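Local coordinates for threonine--tRNA ligase catalytic subunit (Aeropyrum pernix, PDB 3A32), which probably charges tRNA(Thr) with threonine in two steps, by way of threonyl adenylate made with ATP, as a zinc-dependent class II synthetase lacking an editing domain, at residues A[71-76]-A[109-114]; A[54-59]-A[137-142]; A[115-120]-A[289-294]. All blocks are in the same frame, centred on the assembly; numbering follows the deposited sequence.

Interaction 1: residues A[71-76]-A[109-114]; sequences VETPII and PMNCPY. With ZN (zinc ion), chain G.
Beside the zinc site of the class II synthetase core, Tyr114 and Thr73 join the start of the zinc-bearing helix 112-126 to the loop that links strands 69-70 and 76-78; this loop follows a long helix and a short strand at the dimer interface, and its Pro74 is consistent with the proline of class II motif 1. The metal is held by Cys112, whose SG lies 2.3 Å from the zinc ion; His166 and His310 of the same chain and a water at 2.0 Å from the zinc ion complete the ligands seen here. Two residues on, the Tyr114 side chain heads away from the metal into the loop. Its ring lies under Pro74: CD of the proline stands almost exactly above the ring centre, 3.6 Å from the centroid and 6° off the normal, a CH-pi contact over one face that would hinder the ring from turning. Pro74 CB and CG carry the cover on to CZ and the hydroxyl. At the other end of the tyrosine, the CB of Thr73 packs 3.5 Å from Tyr114 CB, the two side chains running past each other in opposite directions. With OG1 between the backbone N and carbonyl carbon (chi1 62°), Thr73 hydrogen-bonds Glu138 of strand 134-143. The loop thus clasps the tyrosine from CB to hydroxyl, and every residue that touches is buried. Leu81 of helix 80-84 and Leu43 of the second subunit also pack on the Tyr114 side chain. A single hydrogen bond crosses the contact and anchors the hydroxyl end of the side chain: Tyr114 OH donates to Ile76 O over 2.6 Å, the acceptor lying at the ring edge and the donor meeting a lone pair in the carbonyl plane at a C=O...O angle of 140°.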
loop_
_atom_site.group_PDB
_atom_site.type_symbol
_atom_site.label_atom_id
_atom_site.label_comp_id
_atom_site.label_asym_id
_atom_site.label_seq_id
_atom_site.Cartn_x
_atom_site.Cartn_y
_atom_site.Cartn_z
ATOM N N VAL A 71 8.629 -4.856 -3.849
ATOM C CA VAL A 71 9.423 -3.706 -3.585
ATOM C C VAL A 71 8.614 -2.429 -3.765
ATOM O O VAL A 71 7.488 -2.420 -4.301
ATOM C CB VAL A 71 10.744 -3.673 -4.428
ATOM C CG1 VAL A 71 11.560 -4.961 -4.196
ATOM C CG2 VAL A 71 10.459 -3.424 -5.904
ATOM N N GLU A 72 9.169 -1.367 -3.240
ATOM C CA GLU A 72 8.638 -0.022 -3.471
ATOM C C GLU A 72 9.875 0.835 -3.779
ATOM O O GLU A 72 10.882 0.788 -3.029
ATOM C CB GLU A 72 7.839 0.475 -2.259
ATOM C CG GLU A 72 7.533 1.987 -2.309
ATOM C CD GLU A 72 6.455 2.477 -1.292
ATOM O OE1 GLU A 72 5.967 1.647 -0.493
ATOM O OE2 GLU A 72 6.069 3.710 -1.343
ATOM N N THR A 73 9.838 1.541 -4.914
ATOM C CA THR A 73 11.017 2.323 -5.339
ATOM C C THR A 73 10.657 3.812 -5.335
ATOM O O THR A 73 9.470 4.153 -5.389
ATOM C CB THR A 73 11.638 1.809 -6.711
ATOM O OG1 THR A 73 10.684 1.926 -7.786
ATOM C CG2 THR A 73 12.148 0.330 -6.606
ATOM N N PRO A 74 11.667 4.707 -5.265
ATOM C CA PRO A 74 11.332 6.119 -5.154
ATOM C C PRO A 74 10.509 6.703 -6.267
ATOM O O PRO A 74 10.508 6.213 -7.411
ATOM C CB PRO A 74 12.688 6.802 -5.114
ATOM C CG PRO A 74 13.597 5.740 -4.555
ATOM C CD PRO A 74 13.114 4.494 -5.222
ATOM N N ILE A 75 9.798 7.765 -5.919
ATOM C CA ILE A 75 9.008 8.483 -6.875
ATOM C C ILE A 75 9.798 9.452 -7.761
ATOM O O ILE A 75 9.360 9.726 -8.909
ATOM C CB ILE A 75 7.781 9.094 -6.163
ATOM C CG1 ILE A 75 6.921 7.885 -5.766
ATOM C CG2 ILE A 75 7.067 10.170 -7.064
ATOM C CD1 ILE A 75 5.530 8.143 -5.372
ATOM N N ILE A 76 10.939 9.949 -7.261
ATOM C CA ILE A 76 11.782 10.846 -8.036
ATOM C C ILE A 76 13.150 10.216 -8.250
ATOM O O ILE A 76 13.484 9.219 -7.612
ATOM C CB ILE A 76 11.870 12.240 -7.437
ATOM C CG1 ILE A 76 12.560 12.228 -6.037
ATOM C CG2 ILE A 76 10.467 12.883 -7.432
ATOM C CD1 ILE A 76 13.039 13.691 -5.485
ATOM N N PRO A 109 8.847 8.072 -14.565
ATOM C CA PRO A 109 7.847 7.597 -15.548
ATOM C C PRO A 109 7.781 6.068 -15.668
ATOM O O PRO A 109 6.807 5.528 -16.211
ATOM C CB PRO A 109 8.347 8.222 -16.870
ATOM C CG PRO A 109 9.858 8.295 -16.716
ATOM C CD PRO A 109 10.173 8.271 -15.204
ATOM N N MET A 110 8.805 5.369 -15.167
ATOM C CA MET A 110 8.831 3.911 -15.213
ATOM C C MET A 110 9.640 3.388 -14.056
ATOM O O MET A 110 10.546 4.091 -13.590
ATOM C CB MET A 110 9.462 3.448 -16.534
ATOM C CG MET A 110 10.909 3.910 -16.787
ATOM S SD MET A 110 11.381 3.842 -18.581
ATOM C CE MET A 110 9.920 3.030 -19.296
ATOM N N ASN A 111 9.337 2.166 -13.596
ATOM C CA ASN A 111 10.048 1.572 -12.415
ATOM C C ASN A 111 11.277 0.782 -12.774
ATOM O O ASN A 111 12.120 0.518 -11.908
ATOM C CB ASN A 111 9.155 0.661 -11.588
ATOM C CG ASN A 111 7.833 1.292 -11.232
ATOM O OD1 ASN A 111 6.768 0.798 -11.606
ATOM N ND2 ASN A 111 7.884 2.367 -10.505
ATOM N N CYS A 112 11.375 0.397 -14.049
ATOM C CA CYS A 112 12.466 -0.471 -14.571
ATOM C C CYS A 112 13.905 -0.233 -14.098
ATOM O O CYS A 112 14.553 -1.196 -13.681
ATOM C CB CYS A 112 12.450 -0.531 -16.134
ATOM S SG CYS A 112 10.862 -0.054 -16.912
ATOM N N PRO A 113 14.454 0.996 -14.296
ATOM C CA PRO A 113 15.819 1.309 -13.856
ATOM C C PRO A 113 16.009 1.141 -12.350
ATOM O O PRO A 113 17.068 0.653 -11.923
ATOM C CB PRO A 113 15.998 2.781 -14.276
ATOM C CG PRO A 113 15.007 2.989 -15.437
ATOM C CD PRO A 113 13.842 2.101 -15.066
ATOM N N TYR A 114 14.996 1.506 -11.555
ATOM C CA TYR A 114 15.073 1.277 -10.098
ATOM C C TYR A 114 15.127 -0.219 -9.784
ATOM O O TYR A 114 15.973 -0.644 -9.020
ATOM C CB TYR A 114 13.970 2.019 -9.323
ATOM C CG TYR A 114 14.336 3.472 -8.894
ATOM C CD1 TYR A 114 13.473 4.540 -9.137
ATOM C CD2 TYR A 114 15.504 3.749 -8.200
ATOM C CE1 TYR A 114 13.771 5.840 -8.739
ATOM C CE2 TYR A 114 15.800 5.053 -7.769
ATOM C CZ TYR A 114 14.945 6.081 -8.046
ATOM O OH TYR A 114 15.261 7.367 -7.639
HETATM ZN ZN ZN G . 9.762 -2.046 -17.109
HETATM O O HOH W 1 7.765 -2.270 -16.875
#

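Interaction 2: residues A[54-59]-A[137-142]; sequences ALAEVL and FEFGRV
Helix segment 54-59 packs against strand segment 137-142 with Ala56 facing Phe139, the two axes 8.9 Å apart at closest approach and nearly antiparallel at 159°. The pairing of helix 48-65 with strand 134-143 is consistent with the motif 1 helix packing on the first strand of motif 2 in the class II fold. The Phe139 ring lies flat against the helix: Ala56 CA stands 3.7 Å above the ring plane, over its centre, and Ala56 CB makes a CH-pi contact with the same face, 3.7 Å from the Phe139 centroid and 17° off the normal. CG of Phe139, anti to the backbone N (chi1 -169°), is set off the strand on the helix side. Leu59 CD1 approaches the edge of this ring, 4.2 Å from Phe139 CE1, and Leu55 CB lies at the same distance from that carbon. Leu59 also packs its CB 3.9 Å from CZ of Phe137, whose ring stacks with His63 of the same helix. Ile317 of helix 317-327 touches both Leu55 and Phe139, while Tyr53 of the second subunit hydrogen-bonds through its hydroxyl to Phe139 N. No hydrogen bond crosses between helix and strand here, so the helix is held against this strand of the large catalytic sheet by apolar and CH-pi packing, which depends on how closely the small Ala56 admits the phenylalanine face.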
loop_
_atom_site.group_PDB
_atom_site.type_symbol
_atom_site.label_atom_id
_atom_site.label_comp_id
_atom_site.label_asym_id
_atom_site.label_seq_id
_atom_site.Cartn_x
_atom_site.Cartn_y
_atom_site.Cartn_z
ATOM N N ALA A 54 -6.621 -2.172 -0.856
ATOM C CA ALA A 54 -6.940 -3.609 -1.018
ATOM C C ALA A 54 -6.186 -4.192 -2.223
ATOM O O ALA A 54 -5.626 -5.280 -2.166
ATOM C CB ALA A 54 -8.469 -3.822 -1.161
ATOM N N LEU A 55 -6.153 -3.410 -3.292
ATOM C CA LEU A 55 -5.500 -3.746 -4.527
ATOM C C LEU A 55 -3.973 -3.928 -4.332
ATOM O O LEU A 55 -3.408 -4.993 -4.679
ATOM C CB LEU A 55 -5.853 -2.626 -5.519
ATOM C CG LEU A 55 -6.457 -2.859 -6.899
ATOM C CD1 LEU A 55 -7.026 -4.293 -7.120
ATOM C CD2 LEU A 55 -7.453 -1.789 -7.217
ATOM N N ALA A 56 -3.326 -2.951 -3.705
ATOM C CA ALA A 56 -1.892 -3.045 -3.451
ATOM C C ALA A 56 -1.535 -4.303 -2.681
ATOM O O ALA A 56 -0.545 -4.975 -2.990
ATOM C CB ALA A 56 -1.383 -1.802 -2.660
ATOM N N GLU A 57 -2.363 -4.598 -1.669
ATOM C CA GLU A 57 -2.155 -5.655 -0.692
ATOM C C GLU A 57 -2.364 -7.028 -1.308
ATOM O O GLU A 57 -1.553 -7.928 -1.109
ATOM C CB GLU A 57 -3.145 -5.454 0.475
ATOM C CG GLU A 57 -3.094 -6.587 1.423
ATOM C CD GLU A 57 -4.212 -6.620 2.496
ATOM O OE1 GLU A 57 -4.743 -5.543 2.827
ATOM O OE2 GLU A 57 -4.484 -7.780 2.995
ATOM N N VAL A 58 -3.492 -7.201 -2.007
ATOM C CA VAL A 58 -3.788 -8.431 -2.765
ATOM C C VAL A 58 -2.759 -8.701 -3.867
ATOM O O VAL A 58 -2.264 -9.801 -3.965
ATOM C CB VAL A 58 -5.232 -8.412 -3.422
ATOM C CG1 VAL A 58 -5.431 -9.629 -4.353
ATOM C CG2 VAL A 58 -6.330 -8.380 -2.332
ATOM N N LEU A 59 -2.436 -7.707 -4.682
ATOM C CA LEU A 59 -1.481 -7.906 -5.763
ATOM C C LEU A 59 -0.078 -8.138 -5.241
ATOM O O LEU A 59 0.611 -8.993 -5.779
ATOM C CB LEU A 59 -1.496 -6.731 -6.772
ATOM C CG LEU A 59 -2.876 -6.536 -7.414
ATOM C CD1 LEU A 59 -2.931 -5.257 -8.252
ATOM C CD2 LEU A 59 -3.201 -7.803 -8.237
ATOM N N PHE A 137 8.430 -7.462 -8.105
ATOM C CA PHE A 137 7.097 -6.894 -8.326
ATOM C C PHE A 137 6.936 -5.550 -7.594
ATOM O O PHE A 137 7.380 -5.418 -6.461
ATOM C CB PHE A 137 5.980 -7.820 -7.798
ATOM C CG PHE A 137 4.615 -7.177 -7.842
ATOM C CD1 PHE A 137 3.933 -7.047 -9.054
ATOM C CD2 PHE A 137 4.030 -6.653 -6.690
ATOM C CE1 PHE A 137 2.719 -6.438 -9.118
ATOM C CE2 PHE A 137 2.780 -6.050 -6.754
ATOM C CZ PHE A 137 2.126 -5.933 -7.956
ATOM N N GLU A 138 6.254 -4.589 -8.208
ATOM C CA GLU A 138 5.948 -3.315 -7.521
ATOM C C GLU A 138 4.590 -2.791 -7.952
ATOM O O GLU A 138 4.315 -2.782 -9.149
ATOM C CB GLU A 138 7.016 -2.225 -7.759
ATOM C CG GLU A 138 6.637 -0.896 -7.145
ATOM C CD GLU A 138 7.762 0.134 -7.119
ATOM O OE1 GLU A 138 8.873 -0.108 -7.680
ATOM O OE2 GLU A 138 7.525 1.220 -6.548
ATOM N N PHE A 139 3.747 -2.430 -6.970
ATOM C CA PHE A 139 2.520 -1.636 -7.179
ATOM C C PHE A 139 3.046 -0.214 -7.376
ATOM O O PHE A 139 3.253 0.538 -6.407
ATOM C CB PHE A 139 1.645 -1.733 -5.913
ATOM C CG PHE A 139 0.230 -1.185 -6.074
ATOM C CD1 PHE A 139 -0.740 -1.891 -6.781
ATOM C CD2 PHE A 139 -0.134 0.021 -5.478
ATOM C CE1 PHE A 139 -2.052 -1.368 -6.930
ATOM C CE2 PHE A 139 -1.431 0.523 -5.586
ATOM C CZ PHE A 139 -2.396 -0.178 -6.313
ATOM N N GLY A 140 3.347 0.151 -8.618
ATOM C CA GLY A 140 4.241 1.315 -8.825
ATOM C C GLY A 140 3.513 2.541 -9.311
ATOM O O GLY A 140 2.541 2.414 -10.046
ATOM N N ARG A 141 3.989 3.724 -8.943
ATOM C CA ARG A 141 3.301 5.009 -9.289
ATOM C C ARG A 141 4.165 5.830 -10.237
ATOM O O ARG A 141 5.273 6.225 -9.874
ATOM C CB ARG A 141 3.007 5.818 -8.035
ATOM C CG ARG A 141 2.090 5.068 -7.083
ATOM C CD ARG A 141 2.210 5.553 -5.662
ATOM N NE ARG A 141 1.072 5.023 -4.912
ATOM C CZ ARG A 141 1.146 3.908 -4.207
ATOM N NH1 ARG A 141 2.306 3.266 -4.126
ATOM N NH2 ARG A 141 0.078 3.452 -3.603
ATOM N N VAL A 142 3.651 6.040 -11.453
ATOM C CA VAL A 142 4.406 6.594 -12.557
ATOM C C VAL A 142 3.716 7.829 -13.108
ATOM O O VAL A 142 2.501 7.976 -13.009
ATOM C CB VAL A 142 4.744 5.527 -13.654
ATOM C CG1 VAL A 142 5.629 4.406 -13.072
ATOM C CG2 VAL A 142 3.504 4.923 -14.285
#

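Interaction 3: residues A[115-120]-A[289-294]; sequences HILLFL and RRFRLY
Phe291, Leu293 and Ile116 carry this contact, in which helix 112-126 meets the turn between helices 287-290 and 293-301. Ile116 CG2 lies over one face of the Phe291 ring, 4.1 Å from its centroid and 29° off the normal, displaced toward the root of the ring, where its nearest atom is Phe291 CG at 3.7 Å. The other branch of the isoleucine, ending in CD1, reaches Phe291 CD2 at 3.8 Å, and the two side chains are set aslant. Ile116 CG2 is anti to its backbone N (chi1 -63° for CG1), and this methyl also meets Leu293, with CD2 of the leucine 3.8 Å away. Leu293 CD2 is a shared meeting point: Leu120 CD2 comes within 3.8 Å of it, and Phe119 touches it obliquely through CE2 at 4.1 Å. Leu120 CD1 and Leu117 CD2 approach the Phe291 ring more distantly and at a slant. An alanine in place of Ile116 would probably open a gap between helix 112-126 and the pair Phe291 and Leu293, the phenylalanine face losing its methyl cover. Leu287 and Ile308 of the same chain extend the apolar cluster, Leu287 packing on Ile116 and Ile308 on Leu293. From the second subunit, Val26 packs on Leu120 and Phe29 makes a cation-pi contact with Arg292. The apolar pair flanks Arg292, which with positive phi is the C-prime residue of a Schellman motif: Arg292 N bonds to Arg289 O and Leu293 N to Pro288 O. This motif ends helix 287-290, with Arg292 also the N-cap of the next helix, and sets Phe291 and Leu293 against the helix that supplies zinc ligand Cys112 in the class II catalytic domain.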
loop_
_atom_site.group_PDB
_atom_site.type_symbol
_atom_site.label_atom_id
_atom_site.label_comp_id
_atom_site.label_asym_id
_atom_site.label_seq_id
_atom_site.Cartn_x
_atom_site.Cartn_y
_atom_site.Cartn_z
ATOM N N HIS A 115 14.272 -1.021 -10.424
ATOM C CA HIS A 115 14.239 -2.498 -10.203
ATOM C C HIS A 115 15.548 -3.145 -10.594
ATOM O O HIS A 115 15.956 -4.081 -9.942
ATOM C CB HIS A 115 13.078 -3.154 -10.970
ATOM C CG HIS A 115 11.730 -2.796 -10.410
ATOM N ND1 HIS A 115 10.560 -3.405 -10.810
ATOM C CD2 HIS A 115 11.381 -1.908 -9.444
ATOM C CE1 HIS A 115 9.555 -2.916 -10.110
ATOM N NE2 HIS A 115 10.025 -2.009 -9.279
ATOM N N ILE A 116 16.196 -2.626 -11.658
ATOM C CA ILE A 116 17.545 -3.075 -12.060
ATOM C C ILE A 116 18.640 -2.677 -11.080
ATOM O O ILE A 116 19.517 -3.469 -10.823
ATOM C CB ILE A 116 17.940 -2.625 -13.474
ATOM C CG1 ILE A 116 16.996 -3.247 -14.485
ATOM C CG2 ILE A 116 19.430 -3.022 -13.796
ATOM C CD1 ILE A 116 16.975 -2.422 -15.734
ATOM N N LEU A 117 18.591 -1.465 -10.535
ATOM C CA LEU A 117 19.519 -1.101 -9.480
ATOM C C LEU A 117 19.405 -2.054 -8.268
ATOM O O LEU A 117 20.422 -2.408 -7.634
ATOM C CB LEU A 117 19.341 0.376 -9.057
ATOM C CG LEU A 117 19.789 1.535 -9.993
ATOM C CD1 LEU A 117 19.519 2.887 -9.325
ATOM C CD2 LEU A 117 21.301 1.475 -10.417
ATOM N N LEU A 118 18.180 -2.454 -7.926
ATOM C CA LEU A 118 17.951 -3.376 -6.804
ATOM C C LEU A 118 18.523 -4.751 -7.098
ATOM O O LEU A 118 19.065 -5.376 -6.234
ATOM C CB LEU A 118 16.436 -3.530 -6.473
ATOM C CG LEU A 118 15.721 -2.290 -5.872
ATOM C CD1 LEU A 118 14.271 -2.550 -5.474
ATOM C CD2 LEU A 118 16.502 -1.751 -4.688
ATOM N N PHE A 119 18.320 -5.251 -8.300
ATOM C CA PHE A 119 19.078 -6.410 -8.770
ATOM C C PHE A 119 20.611 -6.202 -8.616
ATOM O O PHE A 119 21.295 -7.020 -8.026
ATOM C CB PHE A 119 18.750 -6.722 -10.224
ATOM C CG PHE A 119 19.627 -7.816 -10.830
ATOM C CD1 PHE A 119 19.431 -9.154 -10.485
ATOM C CD2 PHE A 119 20.622 -7.501 -11.768
ATOM C CE1 PHE A 119 20.231 -10.188 -11.056
ATOM C CE2 PHE A 119 21.438 -8.519 -12.342
ATOM C CZ PHE A 119 21.230 -9.874 -11.974
ATOM N N LEU A 120 21.121 -5.086 -9.129
ATOM C CA LEU A 120 22.549 -4.814 -9.065
ATOM C C LEU A 120 23.055 -4.757 -7.651
ATOM O O LEU A 120 24.142 -5.252 -7.386
ATOM C CB LEU A 120 22.939 -3.557 -9.852
ATOM C CG LEU A 120 22.837 -3.725 -11.373
ATOM C CD1 LEU A 120 23.041 -2.405 -12.097
ATOM C CD2 LEU A 120 23.792 -4.876 -11.940
ATOM N N ARG A 289 22.177 -4.296 -22.051
ATOM C CA ARG A 289 23.333 -3.571 -22.594
ATOM C C ARG A 289 23.612 -2.293 -21.765
ATOM O O ARG A 289 24.739 -2.074 -21.300
ATOM C CB ARG A 289 23.128 -3.243 -24.103
ATOM C CG ARG A 289 23.388 -4.467 -25.041
ATOM C CD ARG A 289 23.100 -4.133 -26.530
ATOM N NE ARG A 289 23.474 -5.222 -27.436
ATOM C CZ ARG A 289 22.723 -6.280 -27.696
ATOM N NH1 ARG A 289 21.526 -6.424 -27.118
ATOM N NH2 ARG A 289 23.188 -7.218 -28.502
ATOM N N ARG A 290 22.596 -1.451 -21.581
ATOM C CA ARG A 290 22.789 -0.170 -20.898
ATOM C C ARG A 290 23.237 -0.292 -19.424
ATOM O O ARG A 290 24.058 0.504 -18.954
ATOM C CB ARG A 290 21.530 0.688 -21.019
ATOM C CG ARG A 290 21.175 1.074 -22.456
ATOM C CD ARG A 290 22.225 1.960 -23.097
ATOM N NE ARG A 290 22.128 3.384 -22.710
ATOM C CZ ARG A 290 23.166 4.249 -22.675
ATOM N NH1 ARG A 290 24.415 3.856 -22.986
ATOM N NH2 ARG A 290 22.976 5.513 -22.305
ATOM N N PHE A 291 22.723 -1.298 -18.722
ATOM C CA PHE A 291 23.098 -1.562 -17.325
ATOM C C PHE A 291 24.091 -2.718 -17.174
ATOM O O PHE A 291 24.308 -3.187 -16.067
ATOM C CB PHE A 291 21.851 -1.896 -16.509
ATOM C CG PHE A 291 21.015 -0.691 -16.169
ATOM C CD1 PHE A 291 21.331 0.099 -15.061
ATOM C CD2 PHE A 291 19.946 -0.324 -16.984
ATOM C CE1 PHE A 291 20.557 1.203 -14.748
ATOM C CE2 PHE A 291 19.179 0.784 -16.686
ATOM C CZ PHE A 291 19.482 1.550 -15.578
ATOM N N ARG A 292 24.642 -3.198 -18.295
ATOM C CA ARG A 292 25.705 -4.172 -18.305
ATOM C C ARG A 292 25.300 -5.463 -17.606
ATOM O O ARG A 292 26.113 -6.094 -16.912
ATOM C CB ARG A 292 26.993 -3.540 -17.751
ATOM C CG ARG A 292 27.490 -2.414 -18.689
ATOM C CD ARG A 292 28.253 -1.356 -17.911
ATOM N NE ARG A 292 28.614 -0.143 -18.674
ATOM C CZ ARG A 292 29.487 0.769 -18.240
ATOM N NH1 ARG A 292 30.102 0.601 -17.077
ATOM N NH2 ARG A 292 29.762 1.848 -18.962
ATOM N N LEU A 293 24.056 -5.886 -17.847
ATOM C CA LEU A 293 23.503 -7.086 -17.215
ATOM C C LEU A 293 24.016 -8.382 -17.801
ATOM O O LEU A 293 24.136 -9.383 -17.082
ATOM C CB LEU A 293 21.970 -7.063 -17.233
ATOM C CG LEU A 293 21.325 -5.805 -16.585
ATOM C CD1 LEU A 293 19.823 -5.960 -16.521
ATOM C CD2 LEU A 293 21.976 -5.522 -15.161
ATOM N N TYR A 294 24.275 -8.358 -19.108
ATOM C CA TYR A 294 24.845 -9.489 -19.831
ATOM C C TYR A 294 26.265 -9.812 -19.267
ATOM O O TYR A 294 26.577 -10.954 -19.032
ATOM C CB TYR A 294 24.921 -9.194 -21.331
ATOM C CG TYR A 294 23.623 -9.230 -22.116
ATOM C CD1 TYR A 294 22.608 -10.120 -21.794
ATOM C CD2 TYR A 294 23.423 -8.372 -23.202
ATOM C CE1 TYR A 294 21.441 -10.161 -22.505
ATOM C CE2 TYR A 294 22.257 -8.414 -23.940
ATOM C CZ TYR A 294 21.267 -9.311 -23.584
ATOM O OH TYR A 294 20.094 -9.415 -24.309
#

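Overall arrangement
Helix 112-126 ties the set together: its start takes part in interaction 1 and its next turns in interaction 3, their centres about 13 Å apart. Interaction 2 lies about 13 Å from interaction 1 and about 22 Å from interaction 3 between centres. Glu138 on its strand joins all three, since its OE1 is 2.7 Å from both Thr73 OG1 and His115 NE2. His115 in turn hydrogen-bonds through ND1 to zinc ligand His166, so this buried polar chain leads to the metal. Cys112 of 109-114 binds the zinc together with His166 and His310. The side chain of Ile116 is about 7 Å from the bound zinc ion. The side chain of Phe137 is about 11 Å from the bound zinc ion. All three interactions also touch the second subunit.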